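DUF3501 family protein (PDB 3FJV) is of unknown function, a DUF3501 family protein from Burkholderia pseudomallei built on one antiparallel beta-sheet with helices packed round it. Local coordinates at residues L41-E46 against L147-G152; A28-R33 against E48-Y53; A123-I128 against D153-K158. One frame throughout, in Å; residues are numbered along the deposited sequence. Where two conformers were deposited one is given.

The three contacts share one mixed helix-and-sheet fold. Along the chain contact 1 interleaves with each of the other two, which follow one another in series. Contact 1 lies near the middle, joining strands 41-45 and 144-150 across strand 86-93. Contact 2 packs the end of helix 12-30 on the start of helix 48-62; contacts 1 and 2 have centres about 14 Å apart. Contact 3 ties strand 125-129, sheet neighbour of strand 144-150, to the helix after it. Contacts 1 and 3 have centres about 11 Å apart. Contacts 2 and 3 do not meet, their nearest atoms about 13 Å apart. Contact 1 touches both others, through F45 and R33 toward contact 2 and through R148 and I128 toward contact 3.

Contact 1: residues L41-E46 against L147-G152; sequences LRLLFE and LRFELG
L43 projects from strand 41-45 and sets its two methyls against different neighbours on strand 144-150. CD2 of L43 presses on CD1 of L147 at 3.6 Å, while CD1 of L43 looks toward CZ of F149 from 4.4 Å. The fork of L43 therefore straddles the junction of L147 and F149, one methyl facing each. It gets there because CG stands anti to the carbonyl carbon (chi1 -85°), a choice that L147 and both phenylalanines also make; the two leucine side chains then cross at about a right angle.

Farther along, F45 adds a bump of its own. Its CE1 lies 4.1 Å from CE2 of F149 and equally close to CD2 of F149, so one corner of the F45 ring rests against the F149 ring in an oblique meeting. L43 and F45 thus both reach F149 from the side of strand 41-45, L43 at CZ and F45 at the CD2-CE2 bond.

The strands are not sheet neighbours. Strand 86-93 runs between them and hydrogen-bonds to 41-45, and the segment axes come no nearer than 9.8 Å, at 65° to each other, consistent with the twist of the sheet across three strands. Side chains on one face bridge that middle strand, where L43 also rests on the small A89 and on L91. Beyond, L147 and F149 pack on A127 of strand 125-129. On the other face R148 forms a salt bridge with E131, well apart from this cluster.

All four touching residues are buried and meet through carbon alone, which implies that dispersion and the exclusion of water hold this part of the hydrophobic core together, with shape rather than polar bonding fixing how the side chains fit.

Contact 2: residues A28-R33 against E48-Y53; sequences AHKKRR and ETTIRY
H29, in the last turn of helix 12-30, meets T49 and T50 in the first turn of helix 48-62; the two helices are joined by the beta hairpin of strands 34-37 and 41-45.

The principal apolar interaction is a CH-pi contact: T49 CB sits over one face of the imidazole, 3.9 Å from the H29 ring centroid and 23° off its normal, offset toward the rim. The H29 side chain swings out with CG anti to the backbone N (chi1 -177°), and T49 comes to meet it from the opposite direction. T49 CG2 is as close to the ring as CB, 3.7 Å from H29 CD2. T50 CG2 approaches the same ring at its edge, 4.1 Å from H29 CD2.

Polar bonds beside these packed groups help to fix the rotation of the H29 imidazole and the T50 hydroxyl. H29 NE2 is bonded to OD2 of D47, which holds the imidazole turned toward the helix start. T50 OG1 is hydrogen-bonded to the backbone N of D47, just before helix 48-62, and to E46 OE1.

Keeping OG1 of T50 on that side turns its methyl toward the first helix, where T50 CG2 lies 4.1 Å from K30 CG.

Contact 3: residues A123-I128 against D153-K158; sequences APVYAI and DAMKAK
The selenium of M155, a selenomethionine, rests 3.5 Å from CG2 of V125, and its terminal methyl reaches a little farther along the same partner, with M155 CE 3.8 Å from V125 CG2. That methyl also meets the backbone: M155 CE is 3.4 Å from the carbonyl oxygen A123 O, a van der Waals approach at the start of the segment. The A123 methyl stands at the margin, its CB 4.5 Å from M155 CE. The end of one long, flexible side chain thus touches both A123 and V125.

Torsions explain the reach. M155 keeps CG anti to the carbonyl carbon (chi1 -63°) and then runs fully extended, so that selenium and methyl are carried well clear of the helix backbone. V125 answers with CG2 anti to its own carbonyl carbon, and the two side chains meet obliquely. Only carbon and selenium make the side-chain contacts, a small apolar patch near the protein surface.

V119 and E122 also touch M155 and add to its first shell; behind V125 stands F149. The helix is held by charge as well: K158, one turn on from A154, sends NZ to D120, D121 and E122 in the connection that leads from strand 115-119 to A123. This acidic cluster probably favours a charged lysine and keeps the connection close to the helix. K156 points elsewhere, bonding to D194 at the chain end and to S85.

Strand 125-129 is hydrogen-bonded on its two sides, V125 to L117 of strand 115-119 and I128 to R148 of strand 144-150. Helix 153-160 follows that last strand directly, after G152 at its N-cap, and packs through M155 beside the ends of strands 115-119 and 125-129.

Contact 1: residues L41-E46 against L147-G152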
loop_
_atom_site.group_PDB
_atom_site.type_symbol
_atom_site.label_atom_id
_atom_site.label_comp_id
_atom_site.label_asym_id
_atom_site.label_seq_id
_atom_site.Cartn_x
_atom_site.Cartn_y
_atom_site.Cartn_z
ATOM N N LEU A 41 12.067 3.687 -8.969
ATOM C CA LEU A 41 10.821 3.394 -9.689
ATOM C C LEU A 41 11.007 2.240 -10.678
ATOM O O LEU A 41 11.975 2.218 -11.466
ATOM C CB LEU A 41 10.309 4.598 -10.462
ATOM C CG LEU A 41 9.281 5.443 -9.686
ATOM C CD1 LEU A 41 9.829 5.840 -8.335
ATOM C CD2 LEU A 41 8.962 6.658 -10.535
ATOM N N ARG A 42 10.036 1.333 -10.687
ATOM C CA ARG A 42 10.028 0.188 -11.615
ATOM C C ARG A 42 8.659 0.100 -12.300
ATOM O O ARG A 42 7.653 0.209 -11.621
ATOM C CB ARG A 42 10.281 -1.096 -10.815
ATOM C CG ARG A 42 11.600 -1.150 -10.064
ATOM C CD ARG A 42 12.796 -1.122 -11.009
ATOM N NE ARG A 42 14.091 -1.081 -10.314
ATOM C CZ ARG A 42 14.819 0.016 -10.066
ATOM N NH1 ARG A 42 14.422 1.236 -10.438
ATOM N NH2 ARG A 42 15.979 -0.111 -9.434
ATOM N N LEU A 43 8.612 -0.042 -13.622
ATOM C CA LEU A 43 7.348 -0.219 -14.343
ATOM C C LEU A 43 7.348 -1.608 -14.979
ATOM O O LEU A 43 8.329 -2.019 -15.573
ATOM C CB LEU A 43 7.187 0.770 -15.527
ATOM C CG LEU A 43 6.653 2.189 -15.404
ATOM C CD1 LEU A 43 6.597 2.778 -16.786
ATOM C CD2 LEU A 43 5.281 2.212 -14.772
ATOM N N LEU A 44 6.230 -2.315 -14.851
ATOM C CA LEU A 44 5.999 -3.548 -15.576
ATOM C C LEU A 44 4.848 -3.312 -16.497
ATOM O O LEU A 44 3.715 -3.078 -16.039
ATOM C CB LEU A 44 5.718 -4.732 -14.662
ATOM C CG LEU A 44 5.570 -6.097 -15.397
ATOM C CD1 LEU A 44 6.923 -6.590 -15.884
ATOM C CD2 LEU A 44 4.905 -7.090 -14.422
ATOM N N PHE A 45 5.126 -3.374 -17.804
ATOM C CA PHE A 45 4.064 -3.302 -18.796
ATOM C C PHE A 45 3.314 -4.621 -18.831
ATOM O O PHE A 45 3.911 -5.689 -19.018
ATOM C CB PHE A 45 4.618 -2.903 -20.152
ATOM C CG PHE A 45 5.000 -1.482 -20.199
ATOM C CD1 PHE A 45 4.039 -0.524 -20.517
ATOM C CD2 PHE A 45 6.288 -1.069 -19.819
ATOM C CE1 PHE A 45 4.360 0.837 -20.556
ATOM C CE2 PHE A 45 6.643 0.270 -19.830
ATOM C CZ PHE A 45 5.652 1.264 -20.175
ATOM N N GLU A 46 2.015 -4.548 -18.599
ATOM C CA GLU A 46 1.191 -5.734 -18.367
ATOM C C GLU A 46 0.594 -6.315 -19.646
ATOM O O GLU A 46 0.163 -5.577 -20.558
ATOM C CB GLU A 46 0.099 -5.443 -17.336
ATOM C CG GLU A 46 0.613 -4.901 -16.023
ATOM C CD GLU A 46 1.104 -5.968 -15.005
ATOM O OE1 GLU A 46 1.049 -7.184 -15.326
ATOM O OE2 GLU A 46 1.442 -5.574 -13.849
ATOM N N LEU A 147 -1.100 2.171 -13.986
ATOM C CA LEU A 147 -1.047 3.260 -14.945
ATOM C C LEU A 147 -1.621 2.851 -16.330
ATOM O O LEU A 147 -1.505 1.666 -16.762
ATOM C CB LEU A 147 0.388 3.744 -15.118
ATOM C CG LEU A 147 1.226 4.100 -13.896
ATOM C CD1 LEU A 147 2.629 4.640 -14.345
ATOM C CD2 LEU A 147 0.530 5.021 -12.963
ATOM N N ARG A 148 -2.179 3.842 -17.036
ATOM C CA ARG A 148 -2.673 3.683 -18.396
ATOM C C ARG A 148 -2.004 4.769 -19.260
ATOM O O ARG A 148 -2.016 5.914 -18.895
ATOM C CB ARG A 148 -4.196 3.884 -18.399
ATOM C CG ARG A 148 -4.870 4.074 -19.727
ATOM C CD ARG A 148 -6.398 3.952 -19.614
ATOM N NE ARG A 148 -7.106 5.127 -19.092
ATOM C CZ ARG A 148 -7.448 6.188 -19.823
ATOM N NH1 ARG A 148 -7.082 6.266 -21.104
ATOM N NH2 ARG A 148 -8.102 7.206 -19.258
ATOM N N PHE A 149 -1.426 4.399 -20.397
ATOM C CA PHE A 149 -0.870 5.371 -21.327
ATOM C C PHE A 149 -1.669 5.268 -22.629
ATOM O O PHE A 149 -1.615 4.237 -23.293
ATOM C CB PHE A 149 0.594 5.017 -21.624
ATOM C CG PHE A 149 1.524 5.154 -20.446
ATOM C CD1 PHE A 149 2.140 6.369 -20.148
ATOM C CD2 PHE A 149 1.877 4.021 -19.690
ATOM C CE1 PHE A 149 3.013 6.469 -19.070
ATOM C CE2 PHE A 149 2.767 4.119 -18.655
ATOM C CZ PHE A 149 3.329 5.352 -18.339
ATOM N N GLU A 150 -2.357 6.335 -23.036
ATOM C CA GLU A 150 -3.210 6.264 -24.207
ATOM C C GLU A 150 -2.445 6.796 -25.439
ATOM O O GLU A 150 -1.870 7.889 -25.420
ATOM C CB GLU A 150 -4.538 6.994 -23.956
ATOM C CG GLU A 150 -5.718 6.460 -24.796
ATOM C CD GLU A 150 -6.279 5.123 -24.332
ATOM O OE1 GLU A 150 -6.212 4.777 -23.121
ATOM O OE2 GLU A 150 -6.813 4.400 -25.201
ATOM N N LEU A 151 -2.366 5.959 -26.484
ATOM C CA LEU A 151 -1.605 6.306 -27.686
ATOM C C LEU A 151 -2.490 6.517 -28.890
ATOM O O LEU A 151 -3.381 5.696 -29.183
ATOM C CB LEU A 151 -0.560 5.231 -28.013
ATOM C CG LEU A 151 0.786 5.124 -27.288
ATOM C CD1 LEU A 151 0.715 5.121 -25.762
ATOM C CD2 LEU A 151 1.493 3.830 -27.793
ATOM N N GLY A 152 -2.234 7.607 -29.604
ATOM C CA GLY A 152 -2.980 7.904 -30.821
ATOM C C GLY A 152 -2.395 7.190 -32.019
ATOM O O GLY A 152 -1.451 6.415 -31.928
#

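Contact 2: residues A28-R33 against E48-Y53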
loop_
_atom_site.group_PDB
_atom_site.type_symbol
_atom_site.label_atom_id
_atom_site.label_comp_id
_atom_site.label_asym_id
_atom_site.label_seq_id
_atom_site.Cartn_x
_atom_site.Cartn_y
_atom_site.Cartn_z
ATOM N N ALA A 28 11.039 -14.986 -17.145
ATOM C CA ALA A 28 11.670 -14.888 -18.436
ATOM C C ALA A 28 10.876 -13.914 -19.321
ATOM O O ALA A 28 11.465 -13.066 -20.004
ATOM C CB ALA A 28 11.764 -16.262 -19.113
ATOM N N HIS A 29 9.566 -14.060 -19.327
ATOM C CA HIS A 29 8.701 -13.174 -20.124
ATOM C C HIS A 29 8.887 -11.706 -19.721
ATOM O O HIS A 29 8.916 -10.805 -20.581
ATOM C CB HIS A 29 7.229 -13.574 -20.027
ATOM C CG HIS A 29 6.318 -12.747 -20.889
ATOM N ND1 HIS A 29 6.247 -12.907 -22.264
ATOM C CD2 HIS A 29 5.453 -11.743 -20.580
ATOM C CE1 HIS A 29 5.382 -12.032 -22.760
ATOM N NE2 HIS A 29 4.883 -11.313 -21.763
ATOM N N LYS A 30 8.999 -11.463 -18.428
ATOM C CA LYS A 30 9.022 -10.094 -17.931
ATOM C C LYS A 30 10.286 -9.345 -18.349
ATOM O O LYS A 30 10.349 -8.137 -18.257
ATOM C CB LYS A 30 8.844 -10.046 -16.404
ATOM C CG LYS A 30 7.485 -10.311 -15.861
ATOM C CD LYS A 30 7.518 -10.286 -14.341
ATOM C CE LYS A 30 6.176 -10.494 -13.757
ATOM N NZ LYS A 30 6.160 -10.316 -12.307
ATOM N N LYS A 31 11.318 -10.054 -18.812
ATOM C CA LYS A 31 12.477 -9.389 -19.393
ATOM C C LYS A 31 12.128 -8.564 -20.593
ATOM O O LYS A 31 12.854 -7.616 -20.920
ATOM C CB LYS A 31 13.613 -10.426 -19.734
ATOM C CG LYS A 31 14.168 -10.977 -18.436
ATOM C CD LYS A 31 15.198 -12.083 -18.599
ATOM C CE LYS A 31 15.551 -12.664 -17.224
ATOM N NZ LYS A 31 16.349 -13.954 -17.265
ATOM N N ARG A 32 11.023 -8.882 -21.282
ATOM C CA ARG A 32 10.575 -8.031 -22.390
ATOM C C ARG A 32 9.567 -6.953 -22.013
ATOM O O ARG A 32 9.042 -6.270 -22.891
ATOM C CB ARG A 32 9.920 -8.929 -23.444
ATOM C CG ARG A 32 10.890 -10.029 -23.901
ATOM C CD ARG A 32 10.565 -10.550 -25.300
ATOM N NE ARG A 32 10.667 -9.500 -26.311
ATOM C CZ ARG A 32 9.911 -9.430 -27.405
ATOM N NH1 ARG A 32 8.958 -10.355 -27.655
ATOM N NH2 ARG A 32 10.100 -8.437 -28.252
ATOM N N ARG A 33 9.233 -6.877 -20.735
ATOM C CA ARG A 33 8.109 -6.014 -20.271
ATOM C C ARG A 33 8.520 -4.997 -19.203
ATOM O O ARG A 33 7.771 -4.059 -18.912
ATOM C CB ARG A 33 7.003 -6.921 -19.710
ATOM C CG ARG A 33 6.468 -7.998 -20.640
ATOM C CD ARG A 33 5.885 -7.454 -21.912
ATOM N NE ARG A 33 4.732 -6.576 -21.638
ATOM C CZ ARG A 33 3.883 -6.123 -22.550
ATOM N NH1 ARG A 33 4.099 -6.322 -23.844
ATOM N NH2 ARG A 33 2.839 -5.400 -22.155
ATOM N N GLU A 48 -1.243 -10.458 -21.311
ATOM C CA GLU A 48 -1.965 -11.683 -20.919
ATOM C C GLU A 48 -1.124 -12.560 -19.954
ATOM O O GLU A 48 -1.617 -13.091 -18.958
ATOM C CB GLU A 48 -2.384 -12.492 -22.144
ATOM C CG GLU A 48 -3.279 -13.696 -21.768
ATOM C CD GLU A 48 -3.655 -14.567 -22.928
ATOM O OE1 GLU A 48 -2.906 -14.635 -23.911
ATOM O OE2 GLU A 48 -4.637 -15.301 -22.790
ATOM N N THR A 49 0.147 -12.723 -20.279
ATOM C CA THR A 49 1.029 -13.555 -19.480
ATOM C C THR A 49 1.195 -13.022 -18.037
ATOM O O THR A 49 1.069 -13.777 -17.092
ATOM C CB THR A 49 2.364 -13.703 -20.169
ATOM O OG1 THR A 49 2.189 -14.354 -21.448
ATOM C CG2 THR A 49 3.322 -14.511 -19.316
ATOM N N THR A 50 1.507 -11.749 -17.907
ATOM C CA THR A 50 1.751 -11.153 -16.613
ATOM C C THR A 50 0.474 -11.106 -15.781
ATOM O O THR A 50 0.539 -11.318 -14.562
ATOM C CB THR A 50 2.381 -9.736 -16.667
ATOM O OG1 THR A 50 1.481 -8.798 -17.276
ATOM C CG2 THR A 50 3.721 -9.735 -17.449
ATOM N N ILE A 51 -0.662 -10.859 -16.427
ATOM C CA ILE A 51 -1.943 -10.703 -15.708
ATOM C C ILE A 51 -2.487 -12.078 -15.255
ATOM O O ILE A 51 -2.830 -12.251 -14.097
ATOM C CB ILE A 51 -2.994 -9.885 -16.539
ATOM C CG1 ILE A 51 -2.461 -8.463 -16.808
ATOM C CG2 ILE A 51 -4.331 -9.775 -15.704
ATOM C CD1 ILE A 51 -3.240 -7.660 -17.878
ATOM N N ARG A 52 -2.524 -13.053 -16.163
ATOM C CA ARG A 52 -2.945 -14.427 -15.862
ATOM C C ARG A 52 -2.167 -15.029 -14.686
ATOM O O ARG A 52 -2.769 -15.638 -13.783
ATOM C CB ARG A 52 -2.824 -15.273 -17.123
ATOM C CG ARG A 52 -3.422 -16.624 -17.111
ATOM C CD ARG A 52 -3.713 -17.102 -18.533
ATOM N NE ARG A 52 -4.195 -18.471 -18.503
ATOM C CZ ARG A 52 -3.430 -19.555 -18.468
ATOM N NH1 ARG A 52 -2.106 -19.458 -18.567
ATOM N NH2 ARG A 52 -3.977 -20.754 -18.349
ATOM N N TYR A 53 -0.869 -14.807 -14.671
ATOM C CA TYR A 53 -0.013 -15.218 -13.574
ATOM C C TYR A 53 -0.410 -14.556 -12.253
ATOM O O TYR A 53 -0.547 -15.223 -11.234
ATOM C CB TYR A 53 1.430 -14.863 -13.885
ATOM C CG TYR A 53 2.405 -15.133 -12.769
ATOM C CD1 TYR A 53 2.758 -16.433 -12.447
ATOM C CD2 TYR A 53 2.984 -14.110 -12.046
ATOM C CE1 TYR A 53 3.640 -16.726 -11.417
ATOM C CE2 TYR A 53 3.936 -14.385 -11.027
ATOM C CZ TYR A 53 4.247 -15.690 -10.723
ATOM O OH TYR A 53 5.167 -16.013 -9.752
#

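Contact 3: residues A123-I128 against D153-K158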
loop_
_atom_site.group_PDB
_atom_site.type_symbol
_atom_site.label_atom_id
_atom_site.label_comp_id
_atom_site.label_asym_id
_atom_site.label_seq_id
_atom_site.Cartn_x
_atom_site.Cartn_y
_atom_site.Cartn_z
ATOM N N ALA A 123 4.177 14.068 -29.372
ATOM C CA ALA A 123 3.924 14.657 -28.060
ATOM C C ALA A 123 4.090 13.606 -26.965
ATOM O O ALA A 123 3.681 12.441 -27.146
ATOM C CB ALA A 123 2.529 15.257 -27.963
ATOM N N PRO A 124 4.639 14.007 -25.816
ATOM C CA PRO A 124 4.719 13.037 -24.718
ATOM C C PRO A 124 3.326 12.634 -24.229
ATOM O O PRO A 124 2.365 13.411 -24.387
ATOM C CB PRO A 124 5.452 13.771 -23.611
ATOM C CG PRO A 124 5.740 15.175 -24.085
ATOM C CD PRO A 124 5.190 15.338 -25.477
ATOM N N VAL A 125 3.221 11.414 -23.705
ATOM C CA VAL A 125 1.986 10.881 -23.116
ATOM C C VAL A 125 2.170 10.585 -21.614
ATOM O O VAL A 125 2.924 9.714 -21.205
ATOM C CB VAL A 125 1.465 9.624 -23.864
ATOM C CG1 VAL A 125 0.298 8.898 -23.029
ATOM C CG2 VAL A 125 1.014 10.014 -25.274
ATOM N N TYR A 126 1.435 11.322 -20.792
ATOM C CA TYR A 126 1.444 11.128 -19.321
ATOM C C TYR A 126 0.508 9.995 -18.924
ATOM O O TYR A 126 -0.556 9.823 -19.505
ATOM C CB TYR A 126 1.122 12.415 -18.567
ATOM C CG TYR A 126 2.279 13.388 -18.587
ATOM C CD1 TYR A 126 2.636 14.050 -19.758
ATOM C CD2 TYR A 126 3.077 13.577 -17.450
ATOM C CE1 TYR A 126 3.763 14.901 -19.796
ATOM C CE2 TYR A 126 4.168 14.440 -17.456
ATOM C CZ TYR A 126 4.525 15.083 -18.644
ATOM O OH TYR A 126 5.610 15.922 -18.675
ATOM N N ALA A 127 0.951 9.187 -17.954
ATOM C CA ALA A 127 0.149 8.122 -17.407
ATOM C C ALA A 127 -1.084 8.695 -16.744
ATOM O O ALA A 127 -1.037 9.765 -16.148
ATOM C CB ALA A 127 0.957 7.293 -16.381
ATOM N N ILE A 128 -2.194 8.002 -16.918
ATOM C CA ILE A 128 -3.405 8.243 -16.127
ATOM C C ILE A 128 -3.433 7.123 -15.115
ATOM O O ILE A 128 -3.485 5.942 -15.505
ATOM C CB ILE A 128 -4.699 8.208 -16.982
ATOM C CG1 ILE A 128 -4.619 9.220 -18.129
ATOM C CG2 ILE A 128 -5.920 8.499 -16.107
ATOM C CD1 ILE A 128 -4.436 10.643 -17.654
ATOM N N ASP A 153 -2.991 7.436 -33.165
ATOM C CA ASP A 153 -2.678 6.680 -34.355
ATOM C C ASP A 153 -1.265 6.872 -34.822
ATOM O O ASP A 153 -0.582 5.887 -35.121
ATOM C CB ASP A 153 -3.672 7.004 -35.510
ATOM C CG ASP A 153 -3.444 6.114 -36.712
ATOM O OD1 ASP A 153 -3.594 4.892 -36.606
ATOM O OD2 ASP A 153 -3.143 6.668 -37.778
ATOM N N ALA A 154 -0.826 8.132 -34.885
ATOM C CA ALA A 154 0.524 8.429 -35.331
ATOM C C ALA A 154 1.565 7.735 -34.431
ATOM O O ALA A 154 2.527 7.182 -34.922
ATOM C CB ALA A 154 0.749 9.986 -35.490
HETATM N N MSE A 155 1.328 7.692 -33.118
HETATM C CA MSE A 155 2.216 7.001 -32.192
HETATM C C MSE A 155 2.200 5.508 -32.336
HETATM O O MSE A 155 3.234 4.852 -32.324
HETATM C CB MSE A 155 1.817 7.390 -30.755
HETATM C CG MSE A 155 1.985 8.841 -30.459
HETATM SE SE MSE A 155 1.202 9.130 -28.690
HETATM C CE MSE A 155 1.021 11.120 -28.887
ATOM N N LYS A 156 1.004 4.938 -32.540
ATOM C CA LYS A 156 0.916 3.537 -32.786
ATOM C C LYS A 156 1.694 3.145 -34.063
ATOM O O LYS A 156 2.385 2.120 -34.089
ATOM C CB LYS A 156 -0.543 3.090 -32.935
ATOM C CG LYS A 156 -1.356 3.023 -31.687
ATOM C CD LYS A 156 -2.662 2.352 -32.099
ATOM C CE LYS A 156 -3.720 2.450 -31.112
ATOM N NZ LYS A 156 -5.011 2.022 -31.746
ATOM N N ALA A 157 1.547 3.929 -35.124
ATOM C CA ALA A 157 2.202 3.605 -36.382
ATOM C C ALA A 157 3.745 3.536 -36.139
ATOM O O ALA A 157 4.440 2.582 -36.567
ATOM C CB ALA A 157 1.879 4.653 -37.450
ATOM N N LYS A 158 4.256 4.582 -35.519
ATOM C CA LYS A 158 5.717 4.756 -35.365
ATOM C C LYS A 158 6.249 3.661 -34.461
ATOM O O LYS A 158 7.206 3.029 -34.805
ATOM C CB LYS A 158 6.089 6.160 -34.838
ATOM C CG LYS A 158 5.956 7.247 -35.900
ATOM C CD LYS A 158 6.401 8.560 -35.430
ATOM C CE LYS A 158 6.481 9.574 -36.547
ATOM N NZ LYS A 158 6.957 10.836 -35.862
#